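Local coordinates for protein phosphatase (Thermotoga maritima, PDB 1NF2) that probably acts as a magnesium-dependent phosphatase of the HAD family, hydrolysing phosphate esters in the cleft between its core and cap, at residues A[103-108]-A[120-125]; A[63-68]-A[144-149]. One frame throughout, in Å; residues are numbered along the deposited sequence.

Contact 1 (A[103-108]-A[120-125]); sequences QAYIDD and KSYARH
Tyr105 and Tyr122 meet at their phenol hydroxyls, arriving from opposite directions: Tyr122 OH donates to Tyr105 OH over a short 2.7 Å, and the donor oxygen lies at the edge of the Tyr105 ring, in its plane. Gln103 approaches the same tyrosine differently. Its carboxamide stands nearly upright on the Tyr122 ring, with the two planes 81° apart, and it presents the nitrogen rather than the oxygen to one face. Gln103 NE2 sits 3.4 Å from Tyr122 CE1, offset toward the rim, whereas Gln103 OE1 comes no closer than 4.1 Å to Tyr122 CD1. A chi1 of 167° swings the phenol of Tyr122 out from the helix toward the strand, CG opposite the backbone nitrogen. An alanine at Tyr122 is likely to leave Tyr105 OH without this donor and open a gap beneath the Gln103 amide. Leu110 and Leu149 also pack on Tyr122, and Tyr181 meets it in an edge-to-face stack, while Tyr105 makes a cation-pi contact with Lys147. Through Tyr122, helix 117-125 packs against the cap sheet, where strand 102-105 runs between strands 110-112 and 147-151, antiparallel to both.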
ATOM      1  N   GLN A 103      16.104   6.702  -5.076  1.00 36.59           N
ATOM      2  CA  GLN A 103      15.540   7.330  -3.894  1.00 36.62           C
ATOM      3  C   GLN A 103      15.269   6.227  -2.877  1.00 33.70           C
ATOM      4  O   GLN A 103      15.198   5.052  -3.234  1.00 33.13           O
ATOM      5  CB  GLN A 103      14.248   8.049  -4.271  1.00 63.93           C
ATOM      6  CG  GLN A 103      13.322   7.215  -5.138  1.00 72.28           C
ATOM      7  CD  GLN A 103      12.121   8.001  -5.627  1.00 76.61           C
ATOM      8  OE1 GLN A 103      12.269   9.041  -6.270  1.00 79.17           O
ATOM      9  NE2 GLN A 103      10.923   7.506  -5.327  1.00 77.92           N
ATOM     10  N   ALA A 104      15.120   6.595  -1.612  1.00 29.92           N
ATOM     11  CA  ALA A 104      14.875   5.594  -0.583  1.00 28.24           C
ATOM     12  C   ALA A 104      13.775   5.996   0.392  1.00 26.43           C
ATOM     13  O   ALA A 104      13.636   7.168   0.738  1.00 25.02           O
ATOM     14  CB  ALA A 104      16.170   5.319   0.188  1.00 21.46           C
ATOM     15  N   TYR A 105      13.000   5.008   0.828  1.00 24.49           N
ATOM     16  CA  TYR A 105      11.929   5.220   1.794  1.00 23.81           C
ATOM     17  C   TYR A 105      12.459   4.786   3.151  1.00 23.20           C
ATOM     18  O   TYR A 105      12.566   3.593   3.430  1.00 22.29           O
ATOM     19  CB  TYR A 105      10.708   4.388   1.411  1.00 31.32           C
ATOM     20  CG  TYR A 105       9.930   4.958   0.248  1.00 33.59           C
ATOM     21  CD1 TYR A 105       8.941   5.915   0.455  1.00 34.38           C
ATOM     22  CD2 TYR A 105      10.178   4.540  -1.058  1.00 35.29           C
ATOM     23  CE1 TYR A 105       8.212   6.440  -0.607  1.00 35.35           C
ATOM     24  CE2 TYR A 105       9.454   5.058  -2.129  1.00 35.98           C
ATOM     25  CZ  TYR A 105       8.471   6.007  -1.894  1.00 35.71           C
ATOM     26  OH  TYR A 105       7.734   6.520  -2.937  1.00 37.87           O
ATOM     27  N   ILE A 106      12.784   5.760   3.995  1.00 22.63           N
ATOM     28  CA  ILE A 106      13.345   5.468   5.308  1.00 22.09           C
ATOM     29  C   ILE A 106      12.527   6.043   6.455  1.00 22.29           C
ATOM     30  O   ILE A 106      12.404   7.258   6.595  1.00 19.19           O
ATOM     31  CB  ILE A 106      14.777   6.027   5.404  1.00 24.17           C
ATOM     32  CG1 ILE A 106      15.646   5.375   4.324  1.00 22.85           C
ATOM     33  CG2 ILE A 106      15.338   5.806   6.800  1.00 19.46           C
ATOM     34  CD1 ILE A 106      16.977   6.051   4.143  1.00 26.77           C
ATOM     35  N   ASP A 107      11.988   5.159   7.288  1.00 24.54           N
ATOM     36  CA  ASP A 107      11.184   5.582   8.425  1.00 28.14           C
ATOM     37  C   ASP A 107      10.059   6.514   8.011  1.00 28.64           C
ATOM     38  O   ASP A 107       9.798   7.525   8.662  1.00 28.28           O
ATOM     39  CB  ASP A 107      12.064   6.259   9.471  1.00 57.62           C
ATOM     40  CG  ASP A 107      12.324   5.367  10.660  1.00 63.81           C
ATOM     41  OD1 ASP A 107      11.373   5.144  11.441  1.00 66.92           O
ATOM     42  OD2 ASP A 107      13.467   4.879  10.808  1.00 66.75           O
ATOM     43  N   ASP A 108       9.417   6.171   6.900  1.00 33.44           N
ATOM     44  CA  ASP A 108       8.287   6.931   6.381  1.00 35.19           C
ATOM     45  C   ASP A 108       8.613   8.308   5.811  1.00 34.44           C
ATOM     46  O   ASP A 108       7.803   9.229   5.898  1.00 34.13           O
ATOM     47  CB  ASP A 108       7.214   7.049   7.467  1.00 34.27           C
ATOM     48  CG  ASP A 108       5.815   6.904   6.914  1.00 35.44           C
ATOM     49  OD1 ASP A 108       5.650   6.186   5.905  1.00 34.76           O
ATOM     50  OD2 ASP A 108       4.882   7.493   7.496  1.00 36.88           O
ATOM     51  N   LYS A 120      11.268  15.248  -8.878  1.00 52.41           N
ATOM     52  CA  LYS A 120      10.223  16.263  -8.846  1.00 50.05           C
ATOM     53  C   LYS A 120       8.912  15.738  -9.434  1.00 47.71           C
ATOM     54  O   LYS A 120       7.852  15.840  -8.810  1.00 46.80           O
ATOM     55  CB  LYS A 120      10.667  17.508  -9.620  1.00 62.05           C
ATOM     56  CG  LYS A 120      11.903  18.197  -9.053  1.00 63.86           C
ATOM     57  CD  LYS A 120      12.283  19.421  -9.879  1.00 64.53           C
ATOM     58  CE  LYS A 120      13.532  20.103  -9.334  1.00 65.80           C
ATOM     59  NZ  LYS A 120      13.357  20.603  -7.936  1.00 65.87           N
ATOM     60  N   SER A 121       8.997  15.167 -10.629  1.00 45.35           N
ATOM     61  CA  SER A 121       7.826  14.637 -11.314  1.00 43.51           C
ATOM     62  C   SER A 121       7.223  13.403 -10.649  1.00 42.17           C
ATOM     63  O   SER A 121       6.022  13.161 -10.767  1.00 40.92           O
ATOM     64  CB  SER A 121       8.172  14.308 -12.767  1.00 49.15           C
ATOM     65  OG  SER A 121       7.080  13.673 -13.409  1.00 51.47           O
ATOM     66  N   TYR A 122       8.045  12.612  -9.962  1.00 39.57           N
ATOM     67  CA  TYR A 122       7.523  11.421  -9.306  1.00 38.59           C
ATOM     68  C   TYR A 122       6.735  11.792  -8.060  1.00 39.96           C
ATOM     69  O   TYR A 122       5.652  11.258  -7.822  1.00 38.77           O
ATOM     70  CB  TYR A 122       8.652  10.450  -8.932  1.00 36.19           C
ATOM     71  CG  TYR A 122       8.202   9.352  -7.984  1.00 32.82           C
ATOM     72  CD1 TYR A 122       8.200   9.553  -6.599  1.00 31.45           C
ATOM     73  CD2 TYR A 122       7.705   8.144  -8.472  1.00 30.81           C
ATOM     74  CE1 TYR A 122       7.708   8.583  -5.725  1.00 31.33           C
ATOM     75  CE2 TYR A 122       7.211   7.167  -7.608  1.00 31.26           C
ATOM     76  CZ  TYR A 122       7.214   7.396  -6.237  1.00 31.96           C
ATOM     77  OH  TYR A 122       6.695   6.447  -5.387  1.00 35.14           O
ATOM     78  N   ALA A 123       7.282  12.705  -7.264  1.00 35.94           N
ATOM     79  CA  ALA A 123       6.625  13.137  -6.038  1.00 40.10           C
ATOM     80  C   ALA A 123       5.341  13.887  -6.366  1.00 43.53           C
ATOM     81  O   ALA A 123       4.395  13.900  -5.579  1.00 42.38           O
ATOM     82  CB  ALA A 123       7.556  14.029  -5.233  1.00 46.73           C
ATOM     83  N   ARG A 124       5.328  14.513  -7.539  1.00 54.19           N
ATOM     84  CA  ARG A 124       4.181  15.276  -8.011  1.00 57.86           C
ATOM     85  C   ARG A 124       3.052  14.313  -8.355  1.00 58.98           C
ATOM     86  O   ARG A 124       1.951  14.419  -7.823  1.00 59.91           O
ATOM     87  CB  ARG A 124       4.584  16.071  -9.255  1.00 70.63           C
ATOM     88  CG  ARG A 124       3.539  17.029  -9.794  1.00 74.06           C
ATOM     89  CD  ARG A 124       3.946  17.454 -11.198  1.00 77.29           C
ATOM     90  NE  ARG A 124       5.354  17.846 -11.248  1.00 80.62           N
ATOM     91  CZ  ARG A 124       6.121  17.767 -12.332  1.00 82.38           C
ATOM     92  NH1 ARG A 124       5.621  17.306 -13.471  1.00 83.15           N
ATOM     93  NH2 ARG A 124       7.395  18.141 -12.274  1.00 83.24           N
ATOM     94  N   HIS A 125       3.346  13.366  -9.241  1.00 52.86           N
ATOM     95  CA  HIS A 125       2.362  12.386  -9.678  1.00 56.53           C
ATOM     96  C   HIS A 125       1.905  11.425  -8.580  1.00 57.67           C
ATOM     97  O   HIS A 125       0.739  11.038  -8.549  1.00 57.33           O
ATOM     98  CB  HIS A 125       2.884  11.591 -10.887  1.00 82.13           C
ATOM     99  CG  HIS A 125       3.012  12.407 -12.138  1.00 85.10           C
ATOM    100  ND1 HIS A 125       3.751  13.571 -12.203  1.00 87.09           N
ATOM    101  CD2 HIS A 125       2.525  12.205 -13.385  1.00 86.38           C
ATOM    102  CE1 HIS A 125       3.716  14.047 -13.435  1.00 87.36           C
ATOM    103  NE2 HIS A 125       2.979  13.235 -14.172  1.00 87.66           N
TER

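Contact 2 (A[63-68]-A[144-149]); sequences IAYNGA and GTTKLL
Thr146 lays its methyl on the face of the Tyr65 ring, a CH-pi contact across the junction between the Rossmann-like HAD core and the cap domain. Thr146 CG2 stands 3.9 Å from the centroid of the Tyr65 ring and 20° off its normal, displaced toward the CG-CD1 side. Ala68 CB approaches Thr146 CG2 at 4.1 Å, so this methyl meets both core residues. Lys147 takes the ring's edge instead, its CE lying 4.3 Å from Tyr65 CD1, near the ring plane. Because CG2 of Thr146 is anti to the backbone N, the methyl is turned to the aromatic face while OG1 takes the position beside that nitrogen. Further out, the extended Lys147 chain ends in a salt bridge with Glu183, and Tyr65 OH hydrogen-bonds Asp108 of the cap, which pins the far end of the phenol. On the core side Tyr65 and Asn66 both have left-handed helical backbone angles, turning the chain sharply after strand 62-64; Gly67 N closes this turn on Ala64 O at 3.0 Å. A water spans the polar ends: its oxygen is 2.7 Å from Thr146 OG1 and donates a weak bond to Tyr65 OH.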
ATOM      1  N   ILE A  63      -2.907  -0.777   7.002  1.00 24.94           N
ATOM      2  CA  ILE A  63      -1.926  -1.570   6.274  1.00 24.96           C
ATOM      3  C   ILE A  63      -1.399  -0.614   5.205  1.00 25.06           C
ATOM      4  O   ILE A  63      -2.160  -0.120   4.370  1.00 25.85           O
ATOM      5  CB  ILE A  63      -2.561  -2.821   5.606  1.00 23.85           C
ATOM      6  CG1 ILE A  63      -3.087  -3.778   6.684  1.00 22.92           C
ATOM      7  CG2 ILE A  63      -1.519  -3.547   4.745  1.00 21.16           C
ATOM      8  CD1 ILE A  63      -3.745  -5.022   6.135  1.00 23.89           C
ATOM      9  N   ALA A  64      -0.098  -0.338   5.261  1.00 18.32           N
ATOM     10  CA  ALA A  64       0.563   0.579   4.339  1.00 17.51           C
ATOM     11  C   ALA A  64       1.723  -0.097   3.588  1.00 17.80           C
ATOM     12  O   ALA A  64       2.083  -1.234   3.892  1.00 14.62           O
ATOM     13  CB  ALA A  64       1.076   1.791   5.119  1.00 10.71           C
ATOM     14  N   TYR A  65       2.297   0.604   2.609  1.00 22.04           N
ATOM     15  CA  TYR A  65       3.407   0.059   1.822  1.00 23.28           C
ATOM     16  C   TYR A  65       3.093  -1.344   1.313  1.00 24.59           C
ATOM     17  O   TYR A  65       3.966  -2.214   1.279  1.00 23.15           O
ATOM     18  CB  TYR A  65       4.690   0.010   2.659  1.00 21.97           C
ATOM     19  CG  TYR A  65       5.310   1.366   2.925  1.00 21.78           C
ATOM     20  CD1 TYR A  65       6.029   2.036   1.936  1.00 22.03           C
ATOM     21  CD2 TYR A  65       5.181   1.976   4.170  1.00 20.90           C
ATOM     22  CE1 TYR A  65       6.612   3.287   2.186  1.00 23.37           C
ATOM     23  CE2 TYR A  65       5.753   3.218   4.428  1.00 21.29           C
ATOM     24  CZ  TYR A  65       6.469   3.867   3.436  1.00 22.16           C
ATOM     25  OH  TYR A  65       7.048   5.086   3.708  1.00 22.72           O
ATOM     26  N   ASN A  66       1.834  -1.559   0.939  1.00 19.61           N
ATOM     27  CA  ASN A  66       1.393  -2.844   0.404  1.00 19.97           C
ATOM     28  C   ASN A  66       1.712  -4.055   1.292  1.00 19.56           C
ATOM     29  O   ASN A  66       2.058  -5.133   0.797  1.00 19.67           O
ATOM     30  CB  ASN A  66       1.993  -3.045  -0.994  1.00 26.04           C
ATOM     31  CG  ASN A  66       1.381  -4.221  -1.726  1.00 29.73           C
ATOM     32  OD1 ASN A  66       0.166  -4.388  -1.726  1.00 31.44           O
ATOM     33  ND2 ASN A  66       2.220  -5.038  -2.364  1.00 31.98           N
ATOM     34  N   GLY A  67       1.598  -3.880   2.604  1.00 19.80           N
ATOM     35  CA  GLY A  67       1.849  -4.994   3.504  1.00 19.69           C
ATOM     36  C   GLY A  67       3.070  -4.939   4.404  1.00 19.49           C
ATOM     37  O   GLY A  67       3.154  -5.722   5.359  1.00 19.31           O
ATOM     38  N   ALA A  68       4.004  -4.028   4.125  1.00 27.99           N
ATOM     39  CA  ALA A  68       5.225  -3.917   4.921  1.00 29.68           C
ATOM     40  C   ALA A  68       4.960  -3.290   6.286  1.00 32.09           C
ATOM     41  O   ALA A  68       5.666  -3.576   7.257  1.00 32.33           O
ATOM     42  CB  ALA A  68       6.283  -3.107   4.164  1.00 13.65           C
ATOM     43  N   GLY A 144      18.488   1.164   7.269  1.00 44.68           N
ATOM     44  CA  GLY A 144      17.560   0.252   6.633  1.00 41.59           C
ATOM     45  C   GLY A 144      16.543   1.059   5.856  1.00 38.28           C
ATOM     46  O   GLY A 144      16.373   2.250   6.103  1.00 39.50           O
ATOM     47  N   THR A 145      15.861   0.418   4.919  1.00 33.15           N
ATOM     48  CA  THR A 145      14.872   1.110   4.115  1.00 30.48           C
ATOM     49  C   THR A 145      13.679   0.203   3.834  1.00 29.36           C
ATOM     50  O   THR A 145      13.828  -1.019   3.742  1.00 26.81           O
ATOM     51  CB  THR A 145      15.480   1.554   2.780  1.00 32.38           C
ATOM     52  OG1 THR A 145      14.497   2.245   2.006  1.00 30.79           O
ATOM     53  CG2 THR A 145      15.968   0.343   1.998  1.00 32.90           C
ATOM     54  N   THR A 146      12.499   0.808   3.710  1.00 29.72           N
ATOM     55  CA  THR A 146      11.285   0.051   3.421  1.00 26.99           C
ATOM     56  C   THR A 146      11.377  -0.358   1.963  1.00 26.31           C
ATOM     57  O   THR A 146      10.982  -1.460   1.592  1.00 27.08           O
ATOM     58  CB  THR A 146      10.013   0.900   3.638  1.00 25.48           C
ATOM     59  OG1 THR A 146       9.983   1.380   4.985  1.00 23.75           O
ATOM     60  CG2 THR A 146       8.766   0.070   3.374  1.00 24.61           C
ATOM     61  N   LYS A 147      11.889   0.543   1.130  1.00 20.39           N
ATOM     62  CA  LYS A 147      12.065   0.226  -0.275  1.00 20.20           C
ATOM     63  C   LYS A 147      12.905   1.240  -1.039  1.00 18.88           C
ATOM     64  O   LYS A 147      13.114   2.367  -0.596  1.00 16.68           O
ATOM     65  CB  LYS A 147      10.717   0.028  -0.976  1.00 34.90           C
ATOM     66  CG  LYS A 147       9.877   1.263  -1.161  1.00 36.81           C
ATOM     67  CD  LYS A 147       8.648   0.910  -1.987  1.00 41.38           C
ATOM     68  CE  LYS A 147       7.655   2.058  -2.073  1.00 41.61           C
ATOM     69  NZ  LYS A 147       6.392   1.611  -2.726  1.00 38.86           N
ATOM     70  N   LEU A 148      13.397   0.802  -2.191  1.00 15.43           N
ATOM     71  CA  LEU A 148      14.226   1.627  -3.049  1.00 17.74           C
ATOM     72  C   LEU A 148      13.481   1.769  -4.348  1.00 18.74           C
ATOM     73  O   LEU A 148      12.716   0.887  -4.735  1.00 18.07           O
ATOM     74  CB  LEU A 148      15.580   0.943  -3.294  1.00 19.46           C
ATOM     75  CG  LEU A 148      16.390   0.735  -2.012  1.00 19.22           C
ATOM     76  CD1 LEU A 148      17.605  -0.148  -2.285  1.00 22.01           C
ATOM     77  CD2 LEU A 148      16.811   2.081  -1.462  1.00 18.77           C
ATOM     78  N   LEU A 149      13.697   2.886  -5.019  1.00 26.86           N
ATOM     79  CA  LEU A 149      13.031   3.124  -6.280  1.00 30.83           C
ATOM     80  C   LEU A 149      13.991   3.810  -7.233  1.00 31.95           C
ATOM     81  O   LEU A 149      14.661   4.770  -6.864  1.00 33.51           O
ATOM     82  CB  LEU A 149      11.789   3.992  -6.054  1.00 57.17           C
ATOM     83  CG  LEU A 149      10.873   4.236  -7.255  1.00 60.08           C
ATOM     84  CD1 LEU A 149       9.512   4.698  -6.768  1.00 64.07           C
ATOM     85  CD2 LEU A 149      11.490   5.264  -8.184  1.00 62.04           C
TER
HETATM   86  O   HOH W   1       9.224   3.937   5.007  1.00 37.42           O

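In the fold
Contacts 1 and 2 lie with their centres 12 Å apart and share the cap sheet, in which strands 102-105 and 147-151 are neighbours. Tyr105 O of contact 1 probably accepts a hydrogen bond from Thr146 N of contact 2 at 2.8 Å; Thr145 OG1 is as near, though its proton could also go to Lys147 O. Packing continues the join where Tyr122 CE2 touches Leu149 CD1 at 3.5 Å. Contact 1 is internal to the cap, whereas contact 2 ties that sheet to the core. The magnesium ion is held by Asp8, Asp10 and Asp214; the side chain of Lys147 is about 13 Å from it, and those of Tyr122 and Lys147 are each about 11 Å from the Asp10 side chain.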